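Local coordinates for NADH oxidoreductase (Mesorhizobium loti, PDB 3PI7) that probably acts as an NADPH-dependent quinone reductase, pairing a GroES-like fold with an NAD(P)-binding Rossmann fold, at the interface of chains A and B. Sequence-based numbering; all coordinates share one arbitrary frame. Chains: chain A/B, NADH oxidoreductase.

The interface of chains A and B. Residues chain A 261, 287-289, 292; chain B 278-280, 282.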
ATOM      1  N   ILE A 261      -4.148  -7.273   1.545  1.00  9.80           N
ATOM      2  CA  ILE A 261      -3.706  -8.572   1.025  1.00  9.75           C
ATOM      3  C   ILE A 261      -3.527  -9.530   2.194  1.00 13.09           C
ATOM      4  O   ILE A 261      -2.786  -9.213   3.120  1.00 11.61           O
ATOM      5  CB  ILE A 261      -2.392  -8.377   0.222  1.00 11.63           C
ATOM      6  CG1 ILE A 261      -2.705  -7.597  -1.078  1.00 12.46           C
ATOM      7  CG2 ILE A 261      -1.755  -9.749  -0.073  1.00 13.06           C
ATOM      8  CD1 ILE A 261      -1.506  -7.220  -2.011  1.00 19.87           C
ATOM      9  N   GLY A 287      -1.195  -5.331   4.241  1.00 13.91           N
ATOM     10  CA  GLY A 287      -1.381  -6.757   4.440  1.00 11.60           C
ATOM     11  C   GLY A 287      -2.134  -7.031   5.724  1.00 14.84           C
ATOM     12  O   GLY A 287      -2.255  -6.168   6.594  1.00 14.93           O
ATOM     13  N   PHE A 288      -2.659  -8.229   5.833  1.00 10.76           N
ATOM     14  CA  PHE A 288      -3.280  -8.659   7.059  1.00 10.24           C
ATOM     15  C   PHE A 288      -2.728 -10.032   7.373  1.00 13.85           C
ATOM     16  O   PHE A 288      -2.764 -10.904   6.506  1.00 12.68           O
ATOM     17  CB  PHE A 288      -4.823  -8.714   6.934  1.00 10.71           C
ATOM     18  CG  PHE A 288      -5.422  -9.219   8.223  1.00 11.50           C
ATOM     19  CD1 PHE A 288      -5.588 -10.587   8.442  1.00 14.08           C
ATOM     20  CD2 PHE A 288      -5.760  -8.337   9.241  1.00 12.80           C
ATOM     21  CE1 PHE A 288      -6.117 -11.055   9.644  1.00 14.75           C
ATOM     22  CE2 PHE A 288      -6.282  -8.815  10.454  1.00 14.91           C
ATOM     23  CZ  PHE A 288      -6.423 -10.169  10.650  1.00 13.95           C
ATOM     24  N   TRP A 289      -2.329 -10.239   8.632  1.00 14.63           N
ATOM     25  CA  TRP A 289      -1.811 -11.502   9.121  1.00 14.06           C
ATOM     26  C   TRP A 289      -2.415 -11.744  10.488  1.00 14.14           C
ATOM     27  O   TRP A 289      -2.250 -10.921  11.378  1.00 15.23           O
ATOM     28  CB  TRP A 289      -0.284 -11.443   9.173  1.00 14.52           C
ATOM     29  CG  TRP A 289       0.404 -12.720   9.549  1.00 17.43           C
ATOM     30  CD1 TRP A 289      -0.092 -13.989   9.492  1.00 21.04           C
ATOM     31  CD2 TRP A 289       1.760 -12.833   9.984  1.00 18.35           C
ATOM     32  NE1 TRP A 289       0.865 -14.887   9.921  1.00 21.90           N
ATOM     33  CE2 TRP A 289       2.001 -14.197  10.260  1.00 23.16           C
ATOM     34  CE3 TRP A 289       2.776 -11.902  10.234  1.00 20.51           C
ATOM     35  CZ2 TRP A 289       3.255 -14.661  10.680  1.00 23.49           C
ATOM     36  CZ3 TRP A 289       4.015 -12.358  10.657  1.00 22.39           C
ATOM     37  CH2 TRP A 289       4.240 -13.722  10.885  1.00 23.05           C
ATOM     38  N   GLU A 292      -0.142 -11.527  13.459  1.00 16.34           N
ATOM     39  CA  GLU A 292       0.225 -10.163  13.791  1.00 16.41           C
ATOM     40  C   GLU A 292      -0.908  -9.419  14.469  1.00 20.83           C
ATOM     41  O   GLU A 292      -0.657  -8.731  15.447  1.00 18.76           O
ATOM     42  CB  GLU A 292       0.715  -9.380  12.548  1.00 17.78           C
ATOM     43  CG  GLU A 292       1.246  -7.993  12.877  1.00 20.80           C
ATOM     44  CD  GLU A 292       2.424  -7.840  13.829  1.00 34.52           C
ATOM     45  OE1 GLU A 292       3.093  -8.852  14.152  1.00 25.45           O
ATOM     46  OE2 GLU A 292       2.698  -6.682  14.223  1.00 26.18           O
TER
ATOM     47  N   LEU B 278       3.827  -7.824   2.422  1.00 12.55           N
ATOM     48  CA  LEU B 278       2.843  -6.968   3.088  0.50 12.49           C
ATOM     49  C   LEU B 278       2.195  -7.775   4.206  1.00 15.23           C
ATOM     50  O   LEU B 278       1.881  -7.229   5.253  1.00 14.59           O
ATOM     51  CB  LEU B 278       1.791  -6.432   2.119  0.50 12.93           C
ATOM     52  CG  LEU B 278       2.329  -5.397   1.127  0.50 17.18           C
ATOM     53  CD1 LEU B 278       2.438  -6.001  -0.241  0.50 18.40           C
ATOM     54  CD2 LEU B 278       1.484  -4.160   1.115  0.50 17.76           C
ATOM     55  N   ILE B 279       2.018  -9.077   3.990  1.00 12.02           N
ATOM     56  CA  ILE B 279       1.396  -9.948   5.012  1.00 12.88           C
ATOM     57  C   ILE B 279       2.331 -10.165   6.188  1.00 18.58           C
ATOM     58  O   ILE B 279       2.016  -9.769   7.308  1.00 19.38           O
ATOM     59  CB  ILE B 279       0.978 -11.304   4.418  1.00 15.21           C
ATOM     60  CG1 ILE B 279       0.045 -11.141   3.196  1.00 15.61           C
ATOM     61  CG2 ILE B 279       0.429 -12.269   5.501  1.00 15.02           C
ATOM     62  CD1 ILE B 279      -0.138 -12.422   2.378  1.00 18.02           C
ATOM     63  N   PHE B 280       3.493 -10.777   5.912  1.00 16.37           N
ATOM     64  CA  PHE B 280       4.460 -11.242   6.892  1.00 14.81           C
ATOM     65  C   PHE B 280       5.464 -10.200   7.373  1.00 18.12           C
ATOM     66  O   PHE B 280       5.963 -10.347   8.491  1.00 17.18           O
ATOM     67  CB  PHE B 280       5.215 -12.468   6.315  1.00 15.47           C
ATOM     68  CG  PHE B 280       4.237 -13.573   5.985  1.00 17.23           C
ATOM     69  CD1 PHE B 280       3.517 -14.215   6.994  1.00 22.08           C
ATOM     70  CD2 PHE B 280       3.968 -13.915   4.665  1.00 19.80           C
ATOM     71  CE1 PHE B 280       2.571 -15.206   6.684  1.00 23.10           C
ATOM     72  CE2 PHE B 280       3.004 -14.895   4.355  1.00 22.07           C
ATOM     73  CZ  PHE B 280       2.301 -15.513   5.363  1.00 21.12           C
ATOM     74  N   HIS B 282       4.703  -6.793   7.246  1.00 13.28           N
ATOM     75  CA  HIS B 282       3.893  -5.623   7.620  1.00 13.25           C
ATOM     76  C   HIS B 282       4.203  -4.379   6.783  1.00 13.22           C
ATOM     77  O   HIS B 282       4.138  -3.253   7.296  1.00 12.03           O
ATOM     78  CB  HIS B 282       4.090  -5.301   9.128  1.00 14.59           C
ATOM     79  CG  HIS B 282       4.423  -6.511   9.969  1.00 17.19           C
ATOM     80  ND1 HIS B 282       3.508  -7.546  10.151  1.00 19.25           N
ATOM     81  CD2 HIS B 282       5.590  -6.847  10.576  1.00 18.45           C
ATOM     82  CE1 HIS B 282       4.133  -8.457  10.883  1.00 18.50           C
ATOM     83  NE2 HIS B 282       5.386  -8.069  11.187  1.00 18.64           N
TER
HETATM   84  O   HOH W   1       0.893  -4.495   5.995  1.00 20.82           O
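A:Trp289 and B:Phe280 meet edge to face: the ring planes stand 76° apart, and the phenyl edge points down onto the centre of one indole face, with B:Phe280 CD1 3.6 Å from A:Trp289 CE2. With CG anti to the backbone N (chi1 -175°), the indole extends away from its own backbone to the end of helix 276-280. There it lies against backbone carbonyls, A:Trp289 CZ3 3.5 Å from B:Phe280 O and A:Trp289 CB 3.4 Å from B:Ile279 O, while B:His282 CE1 sits at the rim in the ring plane. A:Trp289 CB also packs against the B:Ile279 CG2 methyl at 3.8 Å. An alanine in place of A:Trp289 would probably leave the edge of B:Phe280 without its aromatic face and open a gap beside B:Ile279. That methyl lies over one face of the B:Phe280 ring and probably helps to hold its tilt, while B:Ile279 CG1 turns to A:Ile261 O at 3.4 Å. Across the indole's opposite face, toward the rim, stands A:Glu292 N. A bend in the A:Glu292 side chain brings its carboxylate across one imidazole face of B:His282 near the rim, planes 38° apart, with A:Glu292 OE1 3.5 Å from B:His282 CE1; B:Phe280 O lies over the other face, and the two side chains touch without a hydrogen bond. Polar linkage comes through water 1, 2.9 Å from A:Gly287 N and 3.0 Å from B:Leu278 O. The patch thus fits helix 276-280 of one subunit against the ends of strands 258-261 and 284-287, the loop after the second, and the start of helix 290-296 of the other, recurring by two-fold symmetry in what may be the functional dimer.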